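Local coordinates for protein 2-oxoglutarate-dependent dioxygenase tropC (Talaromyces stipitatus, PDB 6XJJ) that acts as an iron- and 2-oxoglutarate-dependent dioxygenase in the biosynthesis of fungal tropolones, at residues L188-T191 / I192-L196; H243-G247 / C248-L252; H152-A155 / G156-S159; T53-P56 / E57-N60. All coordinates share one frame; numbering follows the deposited sequence.

Contact 1 (L188-T191 / I192-L196); sequences LVST and IVRIL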
ATOM      1  N   LEU A 188       3.033   9.580  -6.509  1.00 64.56           N
ATOM      2  CA  LEU A 188       2.407  10.004  -5.263  1.00 62.71           C
ATOM      3  C   LEU A 188       3.269   9.658  -4.055  1.00 73.17           C
ATOM      4  O   LEU A 188       3.374  10.458  -3.118  1.00 64.86           O
ATOM      5  CB  LEU A 188       1.022   9.371  -5.141  1.00 61.63           C
ATOM      6  CG  LEU A 188       0.267   9.585  -3.827  1.00 69.88           C
ATOM      7  CD1 LEU A 188       0.065  11.055  -3.540  1.00 62.21           C
ATOM      8  CD2 LEU A 188      -1.077   8.882  -3.893  1.00 65.52           C
ATOM      9  N   VAL A 189       3.904   8.481  -4.053  1.00 64.54           N
ATOM     10  CA  VAL A 189       4.654   8.087  -2.868  1.00 69.77           C
ATOM     11  C   VAL A 189       5.917   8.924  -2.758  1.00 68.85           C
ATOM     12  O   VAL A 189       6.426   9.153  -1.655  1.00 61.76           O
ATOM     13  CB  VAL A 189       4.974   6.579  -2.882  1.00 67.97           C
ATOM     14  CG1 VAL A 189       6.104   6.259  -3.836  1.00 72.94           C
ATOM     15  CG2 VAL A 189       5.289   6.097  -1.489  1.00 70.95           C
ATOM     16  N   SER A 190       6.444   9.398  -3.891  1.00 65.74           N
ATOM     17  CA  SER A 190       7.588  10.303  -3.853  1.00 65.67           C
ATOM     18  C   SER A 190       7.199  11.640  -3.238  1.00 62.28           C
ATOM     19  O   SER A 190       7.977  12.239  -2.485  1.00 59.72           O
ATOM     20  CB  SER A 190       8.142  10.505  -5.258  1.00 68.89           C
ATOM     21  OG  SER A 190       8.600   9.282  -5.805  1.00 68.67           O
ATOM     22  N   THR A 191       5.995  12.122  -3.554  1.00 61.13           N
ATOM     23  CA  THR A 191       5.466  13.312  -2.897  1.00 66.42           C
ATOM     24  C   THR A 191       5.329  13.085  -1.394  1.00 70.87           C
ATOM     25  O   THR A 191       5.771  13.907  -0.581  1.00 63.91           O
ATOM     26  CB  THR A 191       4.110  13.680  -3.509  1.00 60.33           C
ATOM     27  OG1 THR A 191       4.260  13.902  -4.915  1.00 69.02           O
ATOM     28  CG2 THR A 191       3.534  14.930  -2.854  1.00 62.10           C
ATOM     29  N   ILE A 192       4.716  11.962  -1.011  1.00 61.74           N
ATOM     30  CA  ILE A 192       4.526  11.646   0.402  1.00 64.57           C
ATOM     31  C   ILE A 192       5.861  11.619   1.131  1.00 62.52           C
ATOM     32  O   ILE A 192       5.988  12.148   2.240  1.00 57.62           O
ATOM     33  CB  ILE A 192       3.770  10.309   0.540  1.00 69.02           C
ATOM     34  CG1 ILE A 192       2.343  10.464   0.002  1.00 72.22           C
ATOM     35  CG2 ILE A 192       3.718   9.852   1.998  1.00 63.04           C
ATOM     36  CD1 ILE A 192       1.599   9.166  -0.212  1.00 75.45           C
ATOM     37  N   VAL A 193       6.876  11.004   0.524  1.00 68.55           N
ATOM     38  CA  VAL A 193       8.183  10.917   1.169  1.00 65.64           C
ATOM     39  C   VAL A 193       8.749  12.301   1.456  1.00 73.44           C
ATOM     40  O   VAL A 193       9.287  12.549   2.541  1.00 63.69           O
ATOM     41  CB  VAL A 193       9.142  10.078   0.311  1.00 70.88           C
ATOM     42  CG1 VAL A 193      10.568  10.232   0.802  1.00 62.16           C
ATOM     43  CG2 VAL A 193       8.728   8.610   0.372  1.00 67.44           C
ATOM     44  N   ARG A 194       8.651  13.220   0.492  1.00 71.12           N
ATOM     45  CA  ARG A 194       9.251  14.535   0.689  1.00 66.85           C
ATOM     46  C   ARG A 194       8.509  15.333   1.747  1.00 63.99           C
ATOM     47  O   ARG A 194       9.118  16.161   2.436  1.00 64.84           O
ATOM     48  CB  ARG A 194       9.274  15.308  -0.627  1.00 69.45           C
ATOM     49  CG  ARG A 194      10.038  14.610  -1.727  1.00 77.15           C
ATOM     50  CD  ARG A 194      10.150  15.453  -2.982  1.00 63.71           C
ATOM     51  NE  ARG A 194      10.614  14.641  -4.101  1.00 67.72           N
ATOM     52  CZ  ARG A 194       9.819  14.080  -5.012  1.00 86.67           C
ATOM     53  NH1 ARG A 194       8.508  14.298  -5.000  1.00 71.83           N
ATOM     54  NH2 ARG A 194      10.347  13.335  -5.973  1.00 81.73           N
ATOM     55  N   ILE A 195       7.197  15.122   1.874  1.00 64.28           N
ATOM     56  CA  ILE A 195       6.438  15.755   2.948  1.00 68.39           C
ATOM     57  C   ILE A 195       6.883  15.206   4.300  1.00 79.19           C
ATOM     58  O   ILE A 195       7.084  15.960   5.260  1.00 80.61           O
ATOM     59  CB  ILE A 195       4.927  15.561   2.719  1.00 72.55           C
ATOM     60  CG1 ILE A 195       4.482  16.297   1.452  1.00 63.99           C
ATOM     61  CG2 ILE A 195       4.136  16.065   3.917  1.00 77.59           C
ATOM     62  CD1 ILE A 195       3.058  15.968   1.006  1.00 58.80           C
ATOM     63  N   LEU A 196       7.047  13.881   4.393  1.00 65.58           N
ATOM     64  CA  LEU A 196       7.575  13.269   5.610  1.00 70.80           C
ATOM     65  C   LEU A 196       8.962  13.811   5.939  1.00 72.57           C
ATOM     66  O   LEU A 196       9.243  14.176   7.088  1.00 72.62           O
ATOM     67  CB  LEU A 196       7.610  11.746   5.449  1.00 63.97           C
ATOM     68  CG  LEU A 196       6.242  11.056   5.364  1.00 63.94           C
ATOM     69  CD1 LEU A 196       6.360   9.601   4.936  1.00 60.02           C
ATOM     70  CD2 LEU A 196       5.516  11.138   6.699  1.00 62.78           C
TER
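Leu-188 to Thr-191 form one turn of the long helix 171-204, and Ile-192 to Leu-196 the next, so the first ties between them are main-chain i to i+4 hydrogen bonds. Ile-192 N gives to Leu-188 O at 2.9 Å, and Val-193 N to Val-189 O at 2.9 Å. The series goes on with Arg-194 N to Ser-190 O at 3.2 Å and Ile-195 N to Thr-191 O at 3.1 Å.

Apolar contact runs down two ridges of the helix. On one, the Ile-192 side chain lies across Leu-188 at an angle, CD1 3.9 Å from Leu-188 CG. On the other, Thr-191 and Ile-195 run alongside each other, with Thr-191 CG2 4.0 Å from Ile-195 CD1; Thr-191 can offer its methyl here because its hydroxyl sits beside the backbone N (chi1 -58°) and bonds back to Asp-187 O.

The polar side is built by Arg-194. Its chain is extended from CG to NE and carries the guanidinium back over the previous turn, where Ser-190 O lies 3.2 Å above one face, toward the rim. This is contact over a face: NH1 is near that oxygen but does not hydrogen-bond to it. Ser-190 CB meets NH2 of Arg-194 at 3.7 Å, while Ser-190 OG bonds to Leu-186 O.

Trp-49 lies against Thr-191, Arg-194 and Ile-195. Leu-188, Val-189 and Ile-192 face strands 249-253 and 281-285, the arrangement of the long helix that backs the double-stranded beta-helix core in 2-oxoglutarate dioxygenases.

Contact 2 (H243-G247 / C248-L252); sequences HTDFG and CVSIL. With FE (Fe (III) ion), chain B.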
ATOM      1  N   HIS A 243      -1.466  -7.332  11.529  1.00 82.18           N
ATOM      2  CA  HIS A 243      -0.076  -7.239  11.116  1.00 77.98           C
ATOM      3  C   HIS A 243       0.348  -5.779  11.153  1.00 73.13           C
ATOM      4  O   HIS A 243      -0.472  -4.871  11.325  1.00 76.93           O
ATOM      5  CB  HIS A 243       0.135  -7.799   9.707  1.00 68.31           C
ATOM      6  CG  HIS A 243      -0.481  -6.964   8.632  1.00 72.07           C
ATOM      7  ND1 HIS A 243      -1.837  -6.935   8.390  1.00 79.92           N
ATOM      8  CD2 HIS A 243       0.078  -6.116   7.740  1.00 75.35           C
ATOM      9  CE1 HIS A 243      -2.086  -6.113   7.388  1.00 74.78           C
ATOM     10  NE2 HIS A 243      -0.941  -5.597   6.980  1.00 90.02           N
ATOM     11  N   THR A 244       1.650  -5.570  11.009  1.00 77.81           N
ATOM     12  CA  THR A 244       2.195  -4.301  10.561  1.00 75.18           C
ATOM     13  C   THR A 244       2.805  -4.505   9.183  1.00 71.06           C
ATOM     14  O   THR A 244       3.181  -5.619   8.801  1.00 54.75           O
ATOM     15  CB  THR A 244       3.269  -3.757  11.509  1.00 73.12           C
ATOM     16  OG1 THR A 244       4.382  -4.657  11.541  1.00 76.51           O
ATOM     17  CG2 THR A 244       2.718  -3.593  12.896  1.00 59.74           C
ATOM     18  N   ASP A 245       2.899  -3.413   8.437  1.00 73.44           N
ATOM     19  CA  ASP A 245       3.629  -3.420   7.182  1.00 64.59           C
ATOM     20  C   ASP A 245       5.111  -3.251   7.488  1.00 69.10           C
ATOM     21  O   ASP A 245       5.483  -2.503   8.396  1.00 74.50           O
ATOM     22  CB  ASP A 245       3.142  -2.301   6.268  1.00 69.91           C
ATOM     23  CG  ASP A 245       1.690  -2.481   5.841  1.00 84.45           C
ATOM     24  OD1 ASP A 245       1.133  -3.586   6.011  1.00 73.05           O
ATOM     25  OD2 ASP A 245       1.099  -1.508   5.330  1.00 75.62           O
ATOM     26  N   PHE A 246       5.960  -3.964   6.745  1.00 73.60           N
ATOM     27  CA  PHE A 246       7.382  -3.934   7.072  1.00 76.77           C
ATOM     28  C   PHE A 246       8.096  -2.740   6.441  1.00 74.19           C
ATOM     29  O   PHE A 246       9.102  -2.271   6.982  1.00 65.67           O
ATOM     30  CB  PHE A 246       8.064  -5.230   6.624  1.00 85.20           C
ATOM     31  CG  PHE A 246       9.467  -5.408   7.173  1.00121.95           C
ATOM     32  CD1 PHE A 246       9.654  -5.955   8.433  1.00140.22           C
ATOM     33  CD2 PHE A 246      10.590  -5.026   6.444  1.00132.83           C
ATOM     34  CE1 PHE A 246      10.925  -6.127   8.957  1.00145.24           C
ATOM     35  CE2 PHE A 246      11.870  -5.198   6.969  1.00132.77           C
ATOM     36  CZ  PHE A 246      12.031  -5.749   8.227  1.00140.73           C
ATOM     37  N   GLY A 247       7.594  -2.232   5.312  1.00 77.91           N
ATOM     38  CA  GLY A 247       8.306  -1.231   4.537  1.00 69.35           C
ATOM     39  C   GLY A 247       8.319   0.173   5.107  1.00 72.35           C
ATOM     40  O   GLY A 247       8.408   0.375   6.322  1.00 72.88           O
ATOM     41  N   CYS A 248       8.243   1.162   4.215  1.00 87.47           N
ATOM     42  CA  CYS A 248       8.272   2.568   4.594  1.00 70.84           C
ATOM     43  C   CYS A 248       6.897   3.216   4.499  1.00 69.11           C
ATOM     44  O   CYS A 248       6.364   3.687   5.511  1.00 67.58           O
ATOM     45  CB  CYS A 248       9.278   3.314   3.706  1.00 73.90           C
ATOM     46  SG  CYS A 248      11.001   2.751   3.849  1.00 75.47           S
ATOM     47  N   VAL A 249       6.305   3.251   3.305  1.00 65.29           N
ATOM     48  CA  VAL A 249       5.019   3.898   3.073  1.00 59.67           C
ATOM     49  C   VAL A 249       4.135   2.924   2.306  1.00 66.59           C
ATOM     50  O   VAL A 249       4.615   2.201   1.428  1.00 62.14           O
ATOM     51  CB  VAL A 249       5.182   5.226   2.298  1.00 73.07           C
ATOM     52  CG1 VAL A 249       3.818   5.875   2.029  1.00 71.09           C
ATOM     53  CG2 VAL A 249       6.106   6.177   3.062  1.00 65.36           C
ATOM     54  N   SER A 250       2.851   2.878   2.665  1.00 71.05           N
ATOM     55  CA  SER A 250       1.870   2.090   1.932  1.00 64.87           C
ATOM     56  C   SER A 250       0.722   3.003   1.530  1.00 67.82           C
ATOM     57  O   SER A 250       0.326   3.888   2.297  1.00 64.53           O
ATOM     58  CB  SER A 250       1.340   0.912   2.759  1.00 66.82           C
ATOM     59  OG  SER A 250       2.388   0.033   3.145  1.00 89.15           O
ATOM     60  N   ILE A 251       0.193   2.786   0.328  1.00 56.55           N
ATOM     61  CA  ILE A 251      -0.880   3.608  -0.222  1.00 57.26           C
ATOM     62  C   ILE A 251      -1.971   2.662  -0.701  1.00 59.98           C
ATOM     63  O   ILE A 251      -1.738   1.850  -1.607  1.00 62.20           O
ATOM     64  CB  ILE A 251      -0.412   4.495  -1.387  1.00 60.81           C
ATOM     65  CG1 ILE A 251       0.833   5.291  -1.002  1.00 69.14           C
ATOM     66  CG2 ILE A 251      -1.541   5.450  -1.757  1.00 63.57           C
ATOM     67  CD1 ILE A 251       1.473   6.031  -2.155  1.00 63.80           C
ATOM     68  N   LEU A 252      -3.160   2.783  -0.124  1.00 57.49           N
ATOM     69  CA  LEU A 252      -4.241   1.839  -0.350  1.00 68.56           C
ATOM     70  C   LEU A 252      -5.394   2.550  -1.042  1.00 67.71           C
ATOM     71  O   LEU A 252      -5.722   3.691  -0.703  1.00 61.81           O
ATOM     72  CB  LEU A 252      -4.730   1.242   0.978  1.00 80.81           C
ATOM     73  CG  LEU A 252      -5.859   0.209   1.001  1.00 64.22           C
ATOM     74  CD1 LEU A 252      -5.372  -1.147   0.498  1.00 67.73           C
ATOM     75  CD2 LEU A 252      -6.455   0.111   2.403  1.00 77.06           C
TER
HETATM   76 FE    FE B1000      -1.180  -4.045   5.379  1.00 83.53          FE
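The HxD half of the iron site, a facial triad of two histidines and one carboxylate, lies here, and Asp-245 joins it to Ser-250 on the strand that follows. The iron is bound by His-243 NE2 at 2.2 Å and by Asp-245 OD1 at 2.4 Å; His-302 is the third protein ligand. The two ligands sit side by side, with Asp-245 OD1 in the plane of the imidazole at its edge. On the far side of that ring, ND1 bonds to Gly-241 O, which fixes the ring's rotation and leaves NE2 facing the metal.

Asp-245 binds through one oxygen, since OD2 stays 3.4 Å from the iron. Ser-250 OG donates to Asp-245 OD2 at 3.0 Å, coming from above the carboxylate plane, about 40° out of it. Asn-284 ND2 also bonds to OD2, so two second-shell donors hold the carboxylate in the orientation that presents OD1.

Between ligand and serine the chain turns through Gly-247 and enters a classic beta bulge, where Cys-248 and Val-249 both face Leu-318. Strand 249-253 then runs between the antiparallel strands 281-285 and 311-318. Ser-250 meets Asn-284 and Phe-317 of these neighbours, while Val-249 and Ile-251 pack on helix 171-204.

Contact 3 (H152-A155 / G156-S159); sequences HPDA and GKFS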
ATOM      1  N   HIS A 152      18.672  -9.405 -16.091  1.00 93.23           N
ATOM      2  CA  HIS A 152      19.258  -8.334 -15.303  1.00 85.71           C
ATOM      3  C   HIS A 152      20.097  -8.924 -14.168  1.00 99.80           C
ATOM      4  O   HIS A 152      19.827 -10.034 -13.699  1.00102.24           O
ATOM      5  CB  HIS A 152      18.151  -7.452 -14.733  1.00 81.90           C
ATOM      6  CG  HIS A 152      18.631  -6.164 -14.139  1.00 89.16           C
ATOM      7  ND1 HIS A 152      19.145  -6.073 -12.863  1.00 86.49           N
ATOM      8  CD2 HIS A 152      18.659  -4.907 -14.644  1.00 96.24           C
ATOM      9  CE1 HIS A 152      19.478  -4.819 -12.611  1.00 92.43           C
ATOM     10  NE2 HIS A 152      19.193  -4.092 -13.676  1.00105.00           N
ATOM     11  N   PRO A 153      21.132  -8.210 -13.714  1.00101.98           N
ATOM     12  CA  PRO A 153      21.921  -8.727 -12.578  1.00 95.17           C
ATOM     13  C   PRO A 153      21.095  -9.079 -11.351  1.00 88.28           C
ATOM     14  O   PRO A 153      21.282 -10.155 -10.770  1.00101.36           O
ATOM     15  CB  PRO A 153      22.896  -7.578 -12.299  1.00 88.22           C
ATOM     16  CG  PRO A 153      23.081  -6.930 -13.600  1.00101.79           C
ATOM     17  CD  PRO A 153      21.785  -7.048 -14.344  1.00 93.31           C
ATOM     18  N   ASP A 154      20.191  -8.199 -10.935  1.00 93.36           N
ATOM     19  CA  ASP A 154      19.424  -8.394  -9.712  1.00 90.70           C
ATOM     20  C   ASP A 154      18.215  -9.301  -9.895  1.00 86.17           C
ATOM     21  O   ASP A 154      17.512  -9.566  -8.913  1.00 88.12           O
ATOM     22  CB  ASP A 154      18.972  -7.038  -9.176  1.00 87.55           C
ATOM     23  CG  ASP A 154      20.134  -6.200  -8.695  1.00 92.59           C
ATOM     24  OD1 ASP A 154      21.226  -6.776  -8.493  1.00 92.48           O
ATOM     25  OD2 ASP A 154      19.964  -4.974  -8.524  1.00 92.11           O
ATOM     26  N   ALA A 155      17.955  -9.788 -11.106  1.00 82.26           N
ATOM     27  CA  ALA A 155      16.799 -10.646 -11.321  1.00 81.83           C
ATOM     28  C   ALA A 155      16.943 -11.938 -10.528  1.00 95.10           C
ATOM     29  O   ALA A 155      17.993 -12.591 -10.557  1.00 88.12           O
ATOM     30  CB  ALA A 155      16.629 -10.950 -12.809  1.00 78.63           C
ATOM     31  N   GLY A 156      15.877 -12.301  -9.813  1.00 76.19           N
ATOM     32  CA  GLY A 156      15.857 -13.460  -8.953  1.00 84.43           C
ATOM     33  C   GLY A 156      16.018 -13.149  -7.478  1.00 82.84           C
ATOM     34  O   GLY A 156      15.568 -13.939  -6.640  1.00 80.74           O
ATOM     35  N   LYS A 157      16.644 -12.022  -7.141  1.00 79.59           N
ATOM     36  CA  LYS A 157      16.813 -11.622  -5.751  1.00 81.76           C
ATOM     37  C   LYS A 157      15.453 -11.294  -5.132  1.00 85.09           C
ATOM     38  O   LYS A 157      14.413 -11.309  -5.799  1.00 84.33           O
ATOM     39  CB  LYS A 157      17.773 -10.439  -5.667  1.00 83.39           C
ATOM     40  CG  LYS A 157      19.207 -10.806  -6.009  1.00 80.02           C
ATOM     41  CD  LYS A 157      20.091  -9.576  -6.124  1.00 86.26           C
ATOM     42  CE  LYS A 157      21.529  -9.958  -6.420  1.00 77.97           C
ATOM     43  NZ  LYS A 157      22.376  -8.777  -6.733  1.00 88.11           N
ATOM     44  N   PHE A 158      15.460 -11.002  -3.830  1.00 95.61           N
ATOM     45  CA  PHE A 158      14.212 -10.790  -3.103  1.00 87.72           C
ATOM     46  C   PHE A 158      13.360  -9.697  -3.743  1.00 93.01           C
ATOM     47  O   PHE A 158      13.754  -8.525  -3.781  1.00 96.82           O
ATOM     48  CB  PHE A 158      14.484 -10.455  -1.635  1.00 83.66           C
ATOM     49  CG  PHE A 158      14.775 -11.663  -0.768  1.00 91.60           C
ATOM     50  CD1 PHE A 158      13.752 -12.544  -0.442  1.00 86.32           C
ATOM     51  CD2 PHE A 158      16.032 -11.879  -0.215  1.00 87.66           C
ATOM     52  CE1 PHE A 158      13.987 -13.646   0.364  1.00 83.29           C
ATOM     53  CE2 PHE A 158      16.271 -12.979   0.603  1.00 81.35           C
ATOM     54  CZ  PHE A 158      15.242 -13.862   0.890  1.00 79.20           C
ATOM     55  N   SER A 159      12.193 -10.109  -4.251  1.00 88.48           N
ATOM     56  CA  SER A 159      11.160  -9.206  -4.774  1.00 91.30           C
ATOM     57  C   SER A 159      11.726  -8.192  -5.767  1.00 97.58           C
ATOM     58  O   SER A 159      11.278  -7.042  -5.831  1.00 81.12           O
ATOM     59  CB  SER A 159      10.421  -8.498  -3.636  1.00 87.57           C
ATOM     60  OG  SER A 159       9.616  -9.415  -2.916  1.00 88.31           O
TER
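Lys-157 reaches back across Asp-154, and its side chain can be followed atom by atom. Lys-157 CB starts 3.4 Å from the main-chain oxygen Asp-154 O, and Lys-157 CG continues past that oxygen at 3.6 Å. Lys-157 CD then runs beside the aspartate backbone, 3.8 Å from Asp-154 CA, and Lys-157 CE comes within 3.8 Å of Asp-154 OD1. At the tip, Lys-157 NZ forms a salt bridge with Asp-154 OD1 at 2.9 Å, reaching it from about 36° above the carboxylate plane. Every torsion beyond CG is extended, so the full length of the lysine is spent in crossing the aspartate at an angle.

At the base of the side chain, Lys-157 N bonds to Asp-154 O at 3.2 Å and closes the turn. Asp-154 is held from its other side as well: its N donates to His-152 ND1 at 3.1 Å, nearly in the imidazole plane, which leaves that ring nitrogen acting as acceptor.

Two beta turns overlap on this surface loop, type I from His-152 to Ala-155 and type II from Asp-154 to Lys-157. Gly-156 takes the third place of the second with phi 102°, the classic glycine position of a type II turn, here with a salt bridge between the turn's end residues.

Contact 4 (T53-P56 / E57-N60); sequences TASP and ESKN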
ATOM      1  N   THR A  53       1.659  27.555  -6.765  1.00 82.95           N
ATOM      2  CA  THR A  53       1.295  28.925  -6.424  1.00 80.64           C
ATOM      3  C   THR A  53       0.786  29.084  -4.999  1.00 76.55           C
ATOM      4  O   THR A  53       0.581  30.220  -4.561  1.00 79.24           O
ATOM      5  CB  THR A  53       0.215  29.449  -7.387  1.00 75.66           C
ATOM      6  OG1 THR A  53      -0.972  28.657  -7.271  1.00 90.30           O
ATOM      7  CG2 THR A  53       0.704  29.375  -8.816  1.00 86.08           C
ATOM      8  N   ALA A  54       0.568  27.989  -4.273  1.00 87.67           N
ATOM      9  CA  ALA A  54       0.093  28.072  -2.898  1.00 75.26           C
ATOM     10  C   ALA A  54       1.113  28.767  -2.004  1.00 70.79           C
ATOM     11  O   ALA A  54       2.326  28.677  -2.217  1.00 65.05           O
ATOM     12  CB  ALA A  54      -0.194  26.674  -2.352  1.00 74.39           C
ATOM     13  N   SER A  55       0.605  29.439  -0.973  1.00 69.64           N
ATOM     14  CA  SER A  55       1.468  30.141  -0.040  1.00 61.85           C
ATOM     15  C   SER A  55       2.326  29.151   0.751  1.00 70.64           C
ATOM     16  O   SER A  55       1.933  27.997   0.953  1.00 72.71           O
ATOM     17  CB  SER A  55       0.639  30.985   0.924  1.00 59.89           C
ATOM     18  OG  SER A  55      -0.188  30.183   1.748  1.00 78.81           O
ATOM     19  N   PRO A  56       3.509  29.576   1.206  1.00 74.63           N
ATOM     20  CA  PRO A  56       4.298  28.695   2.084  1.00 75.60           C
ATOM     21  C   PRO A  56       3.554  28.303   3.346  1.00 61.30           C
ATOM     22  O   PRO A  56       3.780  27.207   3.874  1.00 71.12           O
ATOM     23  CB  PRO A  56       5.544  29.536   2.398  1.00 70.65           C
ATOM     24  CG  PRO A  56       5.648  30.491   1.259  1.00 77.49           C
ATOM     25  CD  PRO A  56       4.229  30.825   0.900  1.00 56.22           C
ATOM     26  N   GLU A  57       2.659  29.165   3.840  1.00 63.50           N
ATOM     27  CA  GLU A  57       1.821  28.803   4.980  1.00 70.35           C
ATOM     28  C   GLU A  57       0.936  27.607   4.646  1.00 68.97           C
ATOM     29  O   GLU A  57       0.857  26.640   5.415  1.00 73.84           O
ATOM     30  CB  GLU A  57       0.963  29.999   5.408  1.00 64.61           C
ATOM     31  CG  GLU A  57       1.734  31.209   5.942  1.00 73.01           C
ATOM     32  CD  GLU A  57       2.250  32.122   4.834  1.00 82.59           C
ATOM     33  OE1 GLU A  57       2.168  31.734   3.646  1.00 76.96           O
ATOM     34  OE2 GLU A  57       2.708  33.243   5.146  1.00 70.90           O
ATOM     35  N   SER A  58       0.256  27.657   3.498  1.00 71.53           N
ATOM     36  CA  SER A  58      -0.604  26.551   3.091  1.00 69.64           C
ATOM     37  C   SER A  58       0.185  25.254   3.004  1.00 60.02           C
ATOM     38  O   SER A  58      -0.314  24.182   3.367  1.00 68.69           O
ATOM     39  CB  SER A  58      -1.248  26.862   1.736  1.00 70.26           C
ATOM     40  OG  SER A  58      -2.039  28.034   1.806  1.00 87.01           O
ATOM     41  N   LYS A  59       1.418  25.337   2.513  1.00 63.48           N
ATOM     42  CA  LYS A  59       2.245  24.152   2.338  1.00 57.99           C
ATOM     43  C   LYS A  59       2.703  23.596   3.681  1.00 73.75           C
ATOM     44  O   LYS A  59       2.686  22.376   3.893  1.00 71.97           O
ATOM     45  CB  LYS A  59       3.437  24.508   1.455  1.00 61.46           C
ATOM     46  CG  LYS A  59       3.054  24.813   0.015  1.00 83.39           C
ATOM     47  CD  LYS A  59       4.244  25.312  -0.784  1.00 80.78           C
ATOM     48  CE  LYS A  59       3.890  25.508  -2.245  1.00 76.47           C
ATOM     49  NZ  LYS A  59       3.588  24.209  -2.894  1.00 81.00           N
ATOM     50  N   ASN A  60       3.110  24.476   4.600  1.00 66.78           N
ATOM     51  CA  ASN A  60       3.461  24.033   5.945  1.00 66.93           C
ATOM     52  C   ASN A  60       2.277  23.360   6.624  1.00 74.12           C
ATOM     53  O   ASN A  60       2.441  22.344   7.308  1.00 67.56           O
ATOM     54  CB  ASN A  60       3.936  25.214   6.786  1.00 64.91           C
ATOM     55  CG  ASN A  60       4.585  24.773   8.083  1.00 87.80           C
ATOM     56  OD1 ASN A  60       5.318  23.782   8.114  1.00 91.02           O
ATOM     57  ND2 ASN A  60       4.255  25.457   9.175  1.00 84.74           N
TER
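Ser-55 is the N-cap of helix 56-72, and it meets Ser-58, three residues on, hydroxyl to hydroxyl. The two OG atoms, Ser-55 OG and Ser-58 OG, are hydrogen-bonded at 2.8 Å, and either could be the donor. Ser-55 OG gets there by standing between its own backbone N and carbonyl carbon (chi1 64°), which turns it toward the opening of the helix.

The main chain starts its helical bonding at once. Lys-59 N gives to Ser-55 O at 3.1 Å, with the donor in the carbonyl plane, and Asn-60 N follows to Pro-56 O at 2.9 Å.

Two longer side chains fold back over the cap. Glu-57 runs side by side with Pro-56 and bends at chi2 (84°), bringing Glu-57 OE1 to 3.2 Å from Ser-55 CB and 3.6 Å from Pro-56 CD, so that OE1 rests by the CD corner of the proline ring. Lys-59 leaves on a different line: its CG passes Ser-55 O at 3.5 Å, and CE reaches Ala-54 O at 3.5 Å. A bend at chi4 then delivers NZ to Ser-51 O and Ala-48 O, with which it hydrogen-bonds. Ala-54 and Ser-58 also touch Ala-48, so helix 47-50 lies against this start.

Pro-56, in the first turn, has no N-H to satisfy, and its fixed phi suits a helix start. The Glu-57 carboxylate at the amino end is probably favoured by the helix dipole, while the lysine ammonium is turned to carbonyl oxygens of the preceding helix and loop.

Contacts 1 and 2 touch directly, although their centres are 14 Å apart: Val-189 CB packs on Ile-251 CD1 at 3.6 Å, and Leu-196 CD1 meets Val-249 CG2 at 3.9 Å. Helix 171-204 thus covers the strand that carries Ser-250, and the Val-189 side chain is about 14 Å from the iron itself. Contact 4 lies on the same side of the chain's centre as contact 1; their nearest atoms are about 6 Å apart. Contact 3 is a surface loop whose nearest atoms are about 10 Å from contact 2. Contacts 3 and 4 both belong to the N-terminal region of the enzyme, yet their centres are about 42 Å apart, and neither touches the metal site.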